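Local atomic coordinates of putative polyphosphate kinase 2 (Pseudomonas aeruginosa PAO1, PDB entry 3CZP), a protein that transfers phosphate from inorganic polyphosphate to AMP, yielding ADP, and acts less efficiently on GMP, with magnesium as cofactor. Residues 31-36 and 69-74; 26-31 and 228-233. All coordinates share one frame; numbering follows the deposited sequence.

Contact 1. Residues 31-36 and 69-74; sequences EAQFEL and PRLIEV
Gln33 reaches out from helix 15-39 and lays its amide against Leu71 and Ile72, where the chain enters strand 72-76. This strand lies at one border of the five-stranded parallel sheet, order 2-3-1-4-5, of the first PPK2 domain, a P-loop NTPase fold; the domain seems to be catalytically inactive and may serve dimerization. CG of Gln33 stands anti to the backbone N (chi1 -171°) and the chain stays extended beyond it (chi2 -179°), which carries the amide clear of the helix and over to the strand entrance. There the two side chains of Gln33 and Leu71 cross obliquely: Gln33 CG faces Leu71 CD1 at 4.0 Å, while Gln33 NE2 lies 3.5 Å from Leu71 CB. Ile72 meets the glutamine at about a right angle, its CG1 3.3 Å from Gln33 NE2. The direct contact is thus a polar amide nitrogen set among aliphatic carbons, and its hydrogen-bonded link to the other segment runs through water. Gln33 OE1 accepts from the backbone N of Asp68, just before the second segment, so the amide is held at its oxygen end as well. Ile72 also packs on Thr103 and Ile105 of the adjoining strand, and Leu36, one helical turn after Gln33, packs on Leu233 of helix 218-238. Across the dimer interface Arg70 forms a salt bridge with Asp364 of the second subunit. Between helix and strand entrance, a single water accepts from Gln33 NE2 at 3.1 Å and donates to Leu71 O at 2.7 Å.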
# COMPACT_ATOMS: atom_id res chain seq x y z
N GLU A 31 0.16 -27.36 11.34
CA GLU A 31 0.16 -26.92 12.74
C GLU A 31 1.15 -25.79 13.08
O GLU A 31 0.86 -24.94 13.96
CB GLU A 31 0.40 -28.13 13.67
CG GLU A 31 -0.81 -29.06 13.73
CD GLU A 31 -2.01 -28.43 14.47
OE1 GLU A 31 -1.90 -28.25 15.71
OE2 GLU A 31 -3.05 -28.08 13.84
N ALA A 32 2.35 -25.85 12.48
CA ALA A 32 3.39 -24.86 12.65
C ALA A 32 2.89 -23.57 12.00
O ALA A 32 3.02 -22.52 12.54
CB ALA A 32 4.73 -25.33 12.00
N GLN A 33 2.32 -23.67 10.81
CA GLN A 33 1.79 -22.49 10.12
C GLN A 33 0.69 -21.79 10.93
O GLN A 33 0.62 -20.57 10.97
CB GLN A 33 1.34 -22.94 8.73
CG GLN A 33 0.96 -21.80 7.80
CD GLN A 33 0.51 -22.30 6.53
OE1 GLN A 33 -0.08 -23.39 6.49
NE2 GLN A 33 0.72 -21.52 5.44
N PHE A 34 -0.17 -22.55 11.58
CA PHE A 34 -1.25 -22.02 12.40
C PHE A 34 -0.71 -21.30 13.65
O PHE A 34 -1.14 -20.20 13.99
CB PHE A 34 -2.24 -23.14 12.81
CG PHE A 34 -3.37 -22.65 13.67
CD1 PHE A 34 -4.47 -21.98 13.09
CD2 PHE A 34 -3.34 -22.83 15.06
CE1 PHE A 34 -5.50 -21.51 13.88
CE2 PHE A 34 -4.38 -22.35 15.86
CZ PHE A 34 -5.44 -21.69 15.28
N GLU A 35 0.28 -21.91 14.29
CA GLU A 35 0.91 -21.31 15.49
C GLU A 35 1.65 -19.97 15.16
O GLU A 35 1.70 -19.00 15.95
CB GLU A 35 1.87 -22.34 16.06
CG GLU A 35 2.71 -21.89 17.28
CD GLU A 35 1.85 -21.56 18.49
OE1 GLU A 35 0.71 -22.07 18.56
OE2 GLU A 35 2.31 -20.82 19.39
N LEU A 36 2.25 -19.95 13.99
CA LEU A 36 2.85 -18.77 13.45
C LEU A 36 1.85 -17.63 13.31
O LEU A 36 2.18 -16.48 13.61
CB LEU A 36 3.49 -19.10 12.06
CG LEU A 36 4.14 -17.91 11.30
CD1 LEU A 36 5.52 -17.43 11.89
CD2 LEU A 36 4.32 -18.25 9.85
N PRO A 69 -2.44 -22.45 1.59
CA PRO A 69 -2.07 -21.33 0.76
C PRO A 69 -2.72 -20.00 1.16
O PRO A 69 -2.28 -18.94 0.70
CB PRO A 69 -2.58 -21.75 -0.62
CG PRO A 69 -3.74 -22.68 -0.34
CD PRO A 69 -3.32 -23.41 0.89
N ARG A 70 -3.84 -20.02 1.89
CA ARG A 70 -4.42 -18.77 2.36
C ARG A 70 -3.47 -17.91 3.18
O ARG A 70 -3.71 -16.72 3.34
CB ARG A 70 -5.70 -19.01 3.19
CG ARG A 70 -6.76 -19.73 2.40
CD ARG A 70 -7.96 -20.10 3.23
NE ARG A 70 -7.68 -21.14 4.18
CZ ARG A 70 -8.57 -21.58 5.08
NH1 ARG A 70 -9.77 -21.10 5.09
NH2 ARG A 70 -8.23 -22.56 5.95
N LEU A 71 -2.43 -18.54 3.74
CA LEU A 71 -1.46 -17.88 4.67
C LEU A 71 -0.04 -17.66 4.05
O LEU A 71 0.93 -17.34 4.75
CB LEU A 71 -1.39 -18.72 5.93
CG LEU A 71 -2.66 -18.77 6.84
CD1 LEU A 71 -2.40 -19.64 8.13
CD2 LEU A 71 -3.05 -17.32 7.23
N ILE A 72 0.06 -17.85 2.72
CA ILE A 72 1.32 -17.86 1.96
C ILE A 72 1.11 -16.94 0.73
O ILE A 72 0.10 -17.05 0.07
CB ILE A 72 1.76 -19.28 1.46
CG1 ILE A 72 1.74 -20.32 2.55
CG2 ILE A 72 3.12 -19.22 0.84
CD1 ILE A 72 2.10 -21.80 2.19
N GLU A 73 2.00 -15.97 0.50
CA GLU A 73 2.02 -15.19 -0.73
C GLU A 73 3.24 -15.66 -1.49
O GLU A 73 4.28 -15.83 -0.90
CB GLU A 73 2.17 -13.69 -0.47
CG GLU A 73 1.20 -13.09 0.56
CD GLU A 73 1.89 -12.78 1.90
OE1 GLU A 73 2.37 -11.61 2.03
OE2 GLU A 73 1.96 -13.72 2.78
N VAL A 74 3.06 -15.91 -2.79
CA VAL A 74 4.13 -16.32 -3.70
C VAL A 74 4.32 -15.22 -4.74
O VAL A 74 3.38 -14.86 -5.49
CB VAL A 74 3.84 -17.67 -4.36
CG1 VAL A 74 4.99 -18.12 -5.16
CG2 VAL A 74 3.57 -18.68 -3.28
O HOH W 1 2.02 -18.92 6.60

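Contact 2. Residues 26-31 and 228-233; sequences REALLE and ILLEGL
Leu230 points at helix 15-39 and closes both methyls over Ala28, with CD1 and CD2 each 3.7 Å from Ala28 CB. Its CG is anti to the backbone N (chi1 -177°), which extends the branched end from helix 218-238 to the neighbouring backbone. The apolar packing continues at Leu29, whose CB bond runs along the interface while CD2 bends into it. Leu29 CD2 lies against the root of the opposing leucine, 3.9 Å from Leu230 CB, and more loosely against Leu229 CB at 4.4 Å. Leu29 and Leu230 pass each other at a slant, one using its methyl and the other its CB.

Side chain also meets main chain: Leu230 CD1 comes within 3.5 Å of Ala28 O and 3.8 Å of Leu29 N. The alanine carries only CB here, and the leucine methyls come close to the backbone beside it. As CD1 is a methyl, these are van der Waals contacts; both helices keep their own backbone hydrogen bonds, such as Leu30 N to Arg26 O and Gly232 N to Ile228 O.

The segment axes come within 10.0 Å of each other and cross at 39°, their chain directions running broadly alike. In this P-loop NTPase fold, the pair joins the first helix of the first PPK2 domain to the helix that follows its last strand, 210-214. Leu229 packs on Phe150 and Phe152 of strand 148-155, and Leu29 on Trp66 and Met67.

Charged groups lie on another part of the first helix. Glu27 OE1 forms a salt bridge with Arg432 of the second subunit, and the carboxylate of Glu31 accepts from the backbone N atoms of Lys431 and Arg432 of that same subunit.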
# COMPACT_ATOMS: atom_id res chain seq x y z
N ARG A 26 3.01 -33.00 6.52
CA ARG A 26 2.02 -32.01 6.15
C ARG A 26 1.14 -31.62 7.35
O ARG A 26 0.85 -30.43 7.58
CB ARG A 26 1.26 -32.42 4.87
CG ARG A 26 0.29 -33.47 4.98
CD ARG A 26 -0.12 -33.97 3.54
NE ARG A 26 -0.87 -33.01 2.74
CZ ARG A 26 -1.28 -33.26 1.51
NH1 ARG A 26 -1.95 -32.34 0.87
NH2 ARG A 26 -1.06 -34.43 0.92
N GLU A 27 0.81 -32.58 8.19
CA GLU A 27 0.07 -32.23 9.39
C GLU A 27 0.91 -31.30 10.33
O GLU A 27 0.41 -30.29 10.81
CB GLU A 27 -0.45 -33.47 10.11
CG GLU A 27 -1.86 -33.31 10.54
CD GLU A 27 -2.92 -33.21 9.37
OE1 GLU A 27 -3.95 -32.58 9.66
OE2 GLU A 27 -2.76 -33.74 8.22
N ALA A 28 2.18 -31.65 10.57
CA ALA A 28 3.10 -30.85 11.37
C ALA A 28 3.33 -29.46 10.73
O ALA A 28 3.36 -28.48 11.45
CB ALA A 28 4.46 -31.56 11.58
N LEU A 29 3.42 -29.38 9.40
CA LEU A 29 3.53 -28.06 8.75
C LEU A 29 2.30 -27.18 8.98
O LEU A 29 2.41 -26.01 9.44
CB LEU A 29 3.87 -28.17 7.24
CG LEU A 29 5.32 -28.54 6.92
CD1 LEU A 29 5.50 -29.05 5.39
CD2 LEU A 29 6.27 -27.40 7.19
N LEU A 30 1.14 -27.75 8.74
CA LEU A 30 -0.09 -27.07 8.94
C LEU A 30 -0.23 -26.55 10.36
O LEU A 30 -0.65 -25.39 10.57
CB LEU A 30 -1.26 -27.96 8.56
CG LEU A 30 -1.69 -28.16 7.12
CD1 LEU A 30 -2.87 -29.20 7.14
CD2 LEU A 30 -2.06 -26.85 6.46
N GLU A 31 0.16 -27.36 11.34
CA GLU A 31 0.16 -26.92 12.74
C GLU A 31 1.15 -25.79 13.08
O GLU A 31 0.86 -24.94 13.96
CB GLU A 31 0.40 -28.13 13.67
CG GLU A 31 -0.81 -29.06 13.73
CD GLU A 31 -2.01 -28.43 14.47
OE1 GLU A 31 -1.90 -28.25 15.71
OE2 GLU A 31 -3.05 -28.08 13.84
N ILE A 228 13.23 -29.20 6.25
CA ILE A 228 14.04 -28.03 6.65
C ILE A 228 13.12 -26.88 7.15
O ILE A 228 13.39 -26.26 8.20
CB ILE A 228 14.98 -27.57 5.51
CG1 ILE A 228 16.12 -28.61 5.28
CG2 ILE A 228 15.61 -26.17 5.79
CD1 ILE A 228 16.79 -28.47 3.86
N LEU A 229 12.06 -26.60 6.40
CA LEU A 229 11.08 -25.61 6.80
C LEU A 229 10.45 -25.93 8.19
O LEU A 229 10.35 -25.04 9.04
CB LEU A 229 9.97 -25.53 5.77
CG LEU A 229 10.23 -24.81 4.46
CD1 LEU A 229 8.89 -24.89 3.70
CD2 LEU A 229 10.72 -23.32 4.64
N LEU A 230 9.99 -27.18 8.39
CA LEU A 230 9.39 -27.56 9.66
C LEU A 230 10.33 -27.36 10.80
O LEU A 230 9.98 -26.79 11.83
CB LEU A 230 8.87 -29.03 9.65
CG LEU A 230 8.18 -29.44 10.93
CD1 LEU A 230 6.80 -28.73 11.07
CD2 LEU A 230 8.09 -31.00 10.98
N GLU A 231 11.56 -27.84 10.64
CA GLU A 231 12.56 -27.74 11.70
C GLU A 231 12.81 -26.31 12.08
O GLU A 231 12.83 -25.95 13.28
CB GLU A 231 13.86 -28.38 11.24
CG GLU A 231 14.88 -28.55 12.34
CD GLU A 231 16.10 -29.36 11.88
OE1 GLU A 231 16.02 -30.11 10.85
OE2 GLU A 231 17.15 -29.26 12.57
N GLY A 232 13.04 -25.48 11.06
CA GLY A 232 13.33 -24.06 11.25
C GLY A 232 12.16 -23.32 11.88
O GLY A 232 12.35 -22.52 12.77
N LEU A 233 10.94 -23.60 11.43
CA LEU A 233 9.77 -22.97 11.98
C LEU A 233 9.43 -23.41 13.40
O LEU A 233 9.17 -22.56 14.25
CB LEU A 233 8.60 -23.19 11.00
CG LEU A 233 7.35 -22.34 11.16
CD1 LEU A 233 7.59 -20.84 11.23
CD2 LEU A 233 6.36 -22.69 10.03

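How the contacts relate
Both contacts use successive parts of helix 15-39, their segments overlapping at Glu31, with centres about 10 Å apart. Contact 1 is buried and ties the helix to the entrance of a border strand through an amide and a bridging water; contact 2, partly buried, joins it to helix 218-238 by aliphatic packing. They meet where Leu233 CD2 lies 3.7 Å from Ala32 CB, and Leu230 CD1 also approaches Ala32 CB, at 4.1 Å, so apolar contact runs on from one to the other. Sequence separation differs sharply: contact 1 spans a short part of the domain, contact 2 nearly all of it. Charged residues beside both contacts reach the second subunit.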